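Ankyrin repeat domain protein (Legionella pneumophila subsp. pneumophila, PDB 6MCA) is a Legionella effector that carries ankyrin repeats and a cysteine protease-like region and interacts with the host LARP7 component of the 7SK snRNP complex. Local coordinates at residues A[404-418]-A[436-449]. Numbering follows the deposited sequence.
Sequences PERKASIAAILGGIL and ILNILILDEYYYVL
L440 and L418 exemplify knobs-into-holes packing among successive helices near the C-terminal end of the chain: 404-421 against 427-440 and 447-458. L440 fits among A411, L414, G415 and L418; in return, L418 enters the socket of I436, L437, L440 and L449. The 404-418 and 436-440 axes run 134° apart and approach to 10.0 Å. The bare CA of G415 meets L440 CD1 at 3.7 Å and leaves V448 CG1 room alongside, so both helices bear on it. L418 holds CG anti to its backbone N (chi1 170°), and from there its CD2 reaches L449 CD2 at 3.8 Å and L437 CD2 at 3.9 Å, crossing both side chains nearly at right angles. I436 straddles L414 and I417, with CG2 3.8 Å from L414 CB and CD1 against I417 CG2.

Toward the start of helix 404-418 two tyrosines take over. The Y445 ring lies obliquely past A411 CB; its OH lies 3.1 Å from K407 CB and 3.2 Å from K407 CD, the side chains crossing at about a right angle. Y447 OH stops 3.9 Å from A408 CB. Second-shell F399 meets Y445 edge-to-face and K407 through a cation-pi contact; L392 touches L414 and I436. The helix's other side packs on strand 168-172 and helix 147-162, where R406 NH1 forms a salt bridge with D152 OD2.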
loop_
_atom_site.group_PDB
_atom_site.type_symbol
_atom_site.label_atom_id
_atom_site.label_comp_id
_atom_site.label_asym_id
_atom_site.label_seq_id
_atom_site.Cartn_x
_atom_site.Cartn_y
_atom_site.Cartn_z
ATOM N N PRO A 404 -0.639 26.525 -6.054
ATOM C CA PRO A 404 0.133 26.405 -7.305
ATOM C C PRO A 404 1.038 25.184 -7.356
ATOM O O PRO A 404 1.108 24.517 -8.396
ATOM C CB PRO A 404 0.936 27.713 -7.340
ATOM C CG PRO A 404 0.102 28.675 -6.575
ATOM C CD PRO A 404 -0.531 27.877 -5.473
ATOM N N GLU A 405 1.732 24.867 -6.262
ATOM C CA GLU A 405 2.635 23.719 -6.269
ATOM C C GLU A 405 1.865 22.406 -6.367
ATOM O O GLU A 405 2.234 21.516 -7.147
ATOM C CB GLU A 405 3.513 23.736 -5.017
ATOM C CG GLU A 405 4.378 24.981 -4.882
ATOM C CD GLU A 405 3.716 26.066 -4.054
ATOM O OE1 GLU A 405 2.978 25.724 -3.106
ATOM O OE2 GLU A 405 3.936 27.260 -4.349
ATOM N N ARG A 406 0.794 22.263 -5.582
ATOM C CA ARG A 406 -0.035 21.070 -5.694
ATOM C C ARG A 406 -0.712 20.992 -7.055
ATOM O O ARG A 406 -0.907 19.892 -7.584
ATOM C CB ARG A 406 -1.068 21.038 -4.568
ATOM C CG ARG A 406 -0.449 21.051 -3.179
ATOM C CD ARG A 406 -1.349 20.392 -2.146
ATOM N NE ARG A 406 -2.731 20.851 -2.239
ATOM C CZ ARG A 406 -3.750 20.084 -2.611
ATOM N NH1 ARG A 406 -3.546 18.813 -2.927
ATOM N NH2 ARG A 406 -4.976 20.589 -2.666
ATOM N N LYS A 407 -1.059 22.139 -7.644
ATOM C CA LYS A 407 -1.593 22.139 -9.002
ATOM C C LYS A 407 -0.565 21.612 -9.995
ATOM O O LYS A 407 -0.903 20.830 -10.890
ATOM C CB LYS A 407 -2.039 23.547 -9.396
ATOM C CG LYS A 407 -3.437 23.924 -8.940
ATOM C CD LYS A 407 -3.973 25.095 -9.751
ATOM C CE LYS A 407 -5.226 25.680 -9.123
ATOM N NZ LYS A 407 -5.876 26.676 -10.017
ATOM N N ALA A 408 0.697 22.030 -9.851
ATOM C CA ALA A 408 1.749 21.521 -10.727
ATOM C C ALA A 408 1.929 20.019 -10.556
ATOM O O ALA A 408 2.088 19.285 -11.540
ATOM C CB ALA A 408 3.061 22.254 -10.452
ATOM N N SER A 409 1.900 19.542 -9.309
ATOM C CA SER A 409 2.032 18.108 -9.060
ATOM C C SER A 409 0.883 17.329 -9.696
ATOM O O SER A 409 1.097 16.299 -10.351
ATOM C CB SER A 409 2.095 17.845 -7.555
ATOM O OG SER A 409 2.039 16.457 -7.280
ATOM N N ILE A 410 -0.347 17.811 -9.512
ATOM C CA ILE A 410 -1.510 17.127 -10.068
ATOM C C ILE A 410 -1.467 17.147 -11.592
ATOM O O ILE A 410 -1.827 16.163 -12.247
ATOM C CB ILE A 410 -2.805 17.756 -9.520
ATOM C CG1 ILE A 410 -2.931 17.482 -8.019
ATOM C CG2 ILE A 410 -4.023 17.222 -10.260
ATOM C CD1 ILE A 410 -4.065 18.227 -7.350
ATOM N N ALA A 411 -1.018 18.259 -12.180
ATOM C CA ALA A 411 -0.897 18.324 -13.632
ATOM C C ALA A 411 0.148 17.339 -14.140
ATOM O O ALA A 411 -0.048 16.704 -15.182
ATOM C CB ALA A 411 -0.554 19.748 -14.068
ATOM N N ALA A 412 1.261 17.196 -13.415
ATOM C CA ALA A 412 2.262 16.203 -13.797
ATOM C C ALA A 412 1.691 14.792 -13.732
ATOM O O ALA A 412 1.936 13.971 -14.625
ATOM C CB ALA A 412 3.493 16.328 -12.900
ATOM N N ILE A 413 0.919 14.494 -12.684
ATOM C CA ILE A 413 0.312 13.168 -12.564
ATOM C C ILE A 413 -0.660 12.914 -13.712
ATOM O O ILE A 413 -0.673 11.829 -14.312
ATOM C CB ILE A 413 -0.377 13.017 -11.195
ATOM C CG1 ILE A 413 0.645 13.153 -10.065
ATOM C CG2 ILE A 413 -1.096 11.679 -11.101
ATOM C CD1 ILE A 413 0.022 13.236 -8.688
ATOM N N LEU A 414 -1.489 13.910 -14.037
ATOM C CA LEU A 414 -2.454 13.750 -15.122
ATOM C C LEU A 414 -1.752 13.570 -16.461
ATOM O O LEU A 414 -2.182 12.762 -17.294
ATOM C CB LEU A 414 -3.400 14.950 -15.171
ATOM C CG LEU A 414 -4.293 15.187 -13.950
ATOM C CD1 LEU A 414 -5.114 16.457 -14.122
ATOM C CD2 LEU A 414 -5.193 13.992 -13.691
ATOM N N GLY A 415 -0.668 14.315 -16.689
ATOM C CA GLY A 415 0.094 14.138 -17.912
ATOM C C GLY A 415 0.732 12.766 -18.000
ATOM O O GLY A 415 0.791 12.166 -19.078
ATOM N N GLY A 416 1.222 12.251 -16.870
ATOM C CA GLY A 416 1.731 10.890 -16.854
ATOM C C GLY A 416 0.668 9.879 -17.231
ATOM O O GLY A 416 0.902 8.986 -18.052
ATOM N N ILE A 417 -0.521 10.009 -16.634
ATOM C CA ILE A 417 -1.644 9.142 -16.999
ATOM C C ILE A 417 -1.893 9.206 -18.500
ATOM O O ILE A 417 -1.934 8.180 -19.190
ATOM C CB ILE A 417 -2.909 9.531 -16.214
ATOM C CG1 ILE A 417 -2.700 9.359 -14.710
ATOM C CG2 ILE A 417 -4.103 8.710 -16.690
ATOM C CD1 ILE A 417 -3.931 9.692 -13.893
ATOM N N LEU A 418 -2.041 10.425 -19.025
ATOM C CA LEU A 418 -2.387 10.611 -20.432
ATOM C C LEU A 418 -1.341 9.992 -21.351
ATOM O O LEU A 418 -1.679 9.292 -22.312
ATOM C CB LEU A 418 -2.551 12.102 -20.730
ATOM C CG LEU A 418 -2.694 12.517 -22.196
ATOM C CD1 LEU A 418 -3.946 11.914 -22.813
ATOM C CD2 LEU A 418 -2.701 14.033 -22.321
ATOM N N ILE A 436 -8.687 14.741 -18.898
ATOM C CA ILE A 436 -7.366 15.263 -18.553
ATOM C C ILE A 436 -7.041 16.508 -19.373
ATOM O O ILE A 436 -6.511 17.496 -18.847
ATOM C CB ILE A 436 -6.303 14.164 -18.742
ATOM C CG1 ILE A 436 -6.521 13.037 -17.731
ATOM C CG2 ILE A 436 -4.904 14.741 -18.607
ATOM C CD1 ILE A 436 -5.888 11.724 -18.136
ATOM N N LEU A 437 -7.348 16.483 -20.673
ATOM C CA LEU A 437 -7.066 17.614 -21.544
ATOM C C LEU A 437 -7.891 18.835 -21.181
ATOM O O LEU A 437 -7.497 19.954 -21.527
ATOM C CB LEU A 437 -7.317 17.232 -23.002
ATOM C CG LEU A 437 -6.301 16.271 -23.625
ATOM C CD1 LEU A 437 -6.743 15.849 -25.019
ATOM C CD2 LEU A 437 -4.917 16.897 -23.655
ATOM N N ASN A 438 -9.029 18.650 -20.503
ATOM C CA ASN A 438 -9.735 19.803 -19.952
ATOM C C ASN A 438 -8.826 20.651 -19.068
ATOM O O ASN A 438 -8.987 21.875 -19.004
ATOM C CB ASN A 438 -10.960 19.346 -19.159
ATOM C CG ASN A 438 -12.250 19.527 -19.927
ATOM O OD1 ASN A 438 -12.241 19.829 -21.120
ATOM N ND2 ASN A 438 -13.374 19.347 -19.243
ATOM N N ILE A 439 -7.868 20.024 -18.394
ATOM C CA ILE A 439 -6.945 20.722 -17.511
ATOM C C ILE A 439 -5.616 21.014 -18.198
ATOM O O ILE A 439 -5.071 22.109 -18.056
ATOM C CB ILE A 439 -6.733 19.905 -16.217
ATOM C CG1 ILE A 439 -8.019 19.875 -15.388
ATOM C CG2 ILE A 439 -5.577 20.467 -15.403
ATOM C CD1 ILE A 439 -7.908 19.057 -14.121
ATOM N N LEU A 440 -5.084 20.051 -18.954
ATOM C CA LEU A 440 -3.763 20.220 -19.550
ATOM C C LEU A 440 -3.746 21.191 -20.724
ATOM O O LEU A 440 -2.663 21.485 -21.240
ATOM C CB LEU A 440 -3.207 18.867 -19.995
ATOM C CG LEU A 440 -2.741 17.957 -18.860
ATOM C CD1 LEU A 440 -1.977 16.765 -19.411
ATOM C CD2 LEU A 440 -1.887 18.739 -17.874
ATOM N N ILE A 441 -4.903 21.693 -21.155
ATOM C CA ILE A 441 -4.947 22.655 -22.251
ATOM C C ILE A 441 -4.925 24.098 -21.755
ATOM O O ILE A 441 -4.564 25.003 -22.525
ATOM C CB ILE A 441 -6.169 22.348 -23.140
ATOM C CG1 ILE A 441 -5.781 21.295 -24.171
ATOM C CG2 ILE A 441 -6.735 23.587 -23.831
ATOM C CD1 ILE A 441 -4.625 21.718 -25.059
ATOM N N LEU A 442 -5.255 24.331 -20.483
ATOM C CA LEU A 442 -5.112 25.652 -19.885
ATOM C C LEU A 442 -3.737 26.233 -20.192
ATOM O O LEU A 442 -2.736 25.515 -20.267
ATOM C CB LEU A 442 -5.318 25.574 -18.371
ATOM C CG LEU A 442 -6.638 24.974 -17.886
ATOM C CD1 LEU A 442 -6.644 24.831 -16.370
ATOM C CD2 LEU A 442 -7.809 25.820 -18.356
ATOM N N ASP A 443 -3.698 27.554 -20.381
ATOM C CA ASP A 443 -2.459 28.201 -20.798
ATOM C C ASP A 443 -1.368 28.070 -19.743
ATOM O O ASP A 443 -0.184 27.973 -20.088
ATOM C CB ASP A 443 -2.724 29.674 -21.112
ATOM C CG ASP A 443 -3.773 29.857 -22.194
ATOM O OD1 ASP A 443 -3.694 29.161 -23.227
ATOM O OD2 ASP A 443 -4.682 30.692 -22.006
ATOM N N GLU A 444 -1.739 28.055 -18.463
ATOM C CA GLU A 444 -0.760 28.015 -17.384
ATOM C C GLU A 444 -0.169 26.628 -17.159
ATOM O O GLU A 444 0.757 26.492 -16.352
ATOM C CB GLU A 444 -1.396 28.519 -16.086
ATOM C CG GLU A 444 -0.405 29.065 -15.067
ATOM C CD GLU A 444 -1.070 29.471 -13.765
ATOM O OE1 GLU A 444 -2.315 29.542 -13.730
ATOM O OE2 GLU A 444 -0.345 29.711 -12.776
ATOM N N TYR A 445 -0.668 25.599 -17.847
ATOM C CA TYR A 445 -0.186 24.242 -17.639
ATOM C C TYR A 445 0.079 23.490 -18.934
ATOM O O TYR A 445 0.606 22.371 -18.886
ATOM C CB TYR A 445 -1.178 23.462 -16.762
ATOM C CG TYR A 445 -1.247 24.037 -15.369
ATOM C CD1 TYR A 445 -0.312 23.683 -14.406
ATOM C CD2 TYR A 445 -2.215 24.973 -15.030
ATOM C CE1 TYR A 445 -0.357 24.223 -13.136
ATOM C CE2 TYR A 445 -2.267 25.518 -13.764
ATOM C CZ TYR A 445 -1.336 25.139 -12.821
ATOM O OH TYR A 445 -1.380 25.681 -11.557
ATOM N N TYR A 446 -0.233 24.090 -20.087
ATOM C CA TYR A 446 0.096 23.486 -21.374
ATOM C C TYR A 446 1.546 23.027 -21.438
ATOM O O TYR A 446 1.864 22.083 -22.173
ATOM C CB TYR A 446 -0.189 24.481 -22.503
ATOM C CG TYR A 446 -0.095 23.887 -23.891
ATOM C CD1 TYR A 446 -1.109 23.085 -24.396
ATOM C CD2 TYR A 446 1.013 24.127 -24.697
ATOM C CE1 TYR A 446 -1.027 22.540 -25.662
ATOM C CE2 TYR A 446 1.104 23.584 -25.965
ATOM C CZ TYR A 446 0.081 22.792 -26.443
ATOM O OH TYR A 446 0.170 22.250 -27.705
ATOM N N TYR A 447 2.433 23.669 -20.664
ATOM C CA TYR A 447 3.847 23.309 -20.691
ATOM C C TYR A 447 4.044 21.815 -20.490
ATOM O O TYR A 447 4.898 21.206 -21.147
ATOM C CB TYR A 447 4.632 24.112 -19.646
ATOM C CG TYR A 447 4.298 23.848 -18.189
ATOM C CD1 TYR A 447 3.365 24.630 -17.523
ATOM C CD2 TYR A 447 4.951 22.852 -17.469
ATOM C CE1 TYR A 447 3.067 24.410 -16.189
ATOM C CE2 TYR A 447 4.657 22.625 -16.132
ATOM C CZ TYR A 447 3.714 23.409 -15.499
ATOM O OH TYR A 447 3.416 23.193 -14.172
ATOM N N VAL A 448 3.231 21.196 -19.623
ATOM C CA VAL A 448 3.290 19.743 -19.457
ATOM C C VAL A 448 3.251 19.068 -20.821
ATOM O O VAL A 448 4.232 18.451 -21.261
ATOM C CB VAL A 448 2.149 19.247 -18.551
ATOM C CG1 VAL A 448 2.118 17.725 -18.520
ATOM C CG2 VAL A 448 2.306 19.801 -17.145
ATOM N N LEU A 449 2.127 19.222 -21.528
ATOM C CA LEU A 449 2.018 18.675 -22.876
ATOM C C LEU A 449 3.206 19.092 -23.728
ATOM O O LEU A 449 3.821 18.253 -24.401
ATOM C CB LEU A 449 0.707 19.119 -23.522
ATOM C CG LEU A 449 -0.540 18.343 -23.093
ATOM C CD1 LEU A 449 -1.787 18.945 -23.721
ATOM C CD2 LEU A 449 -0.410 16.870 -23.451
#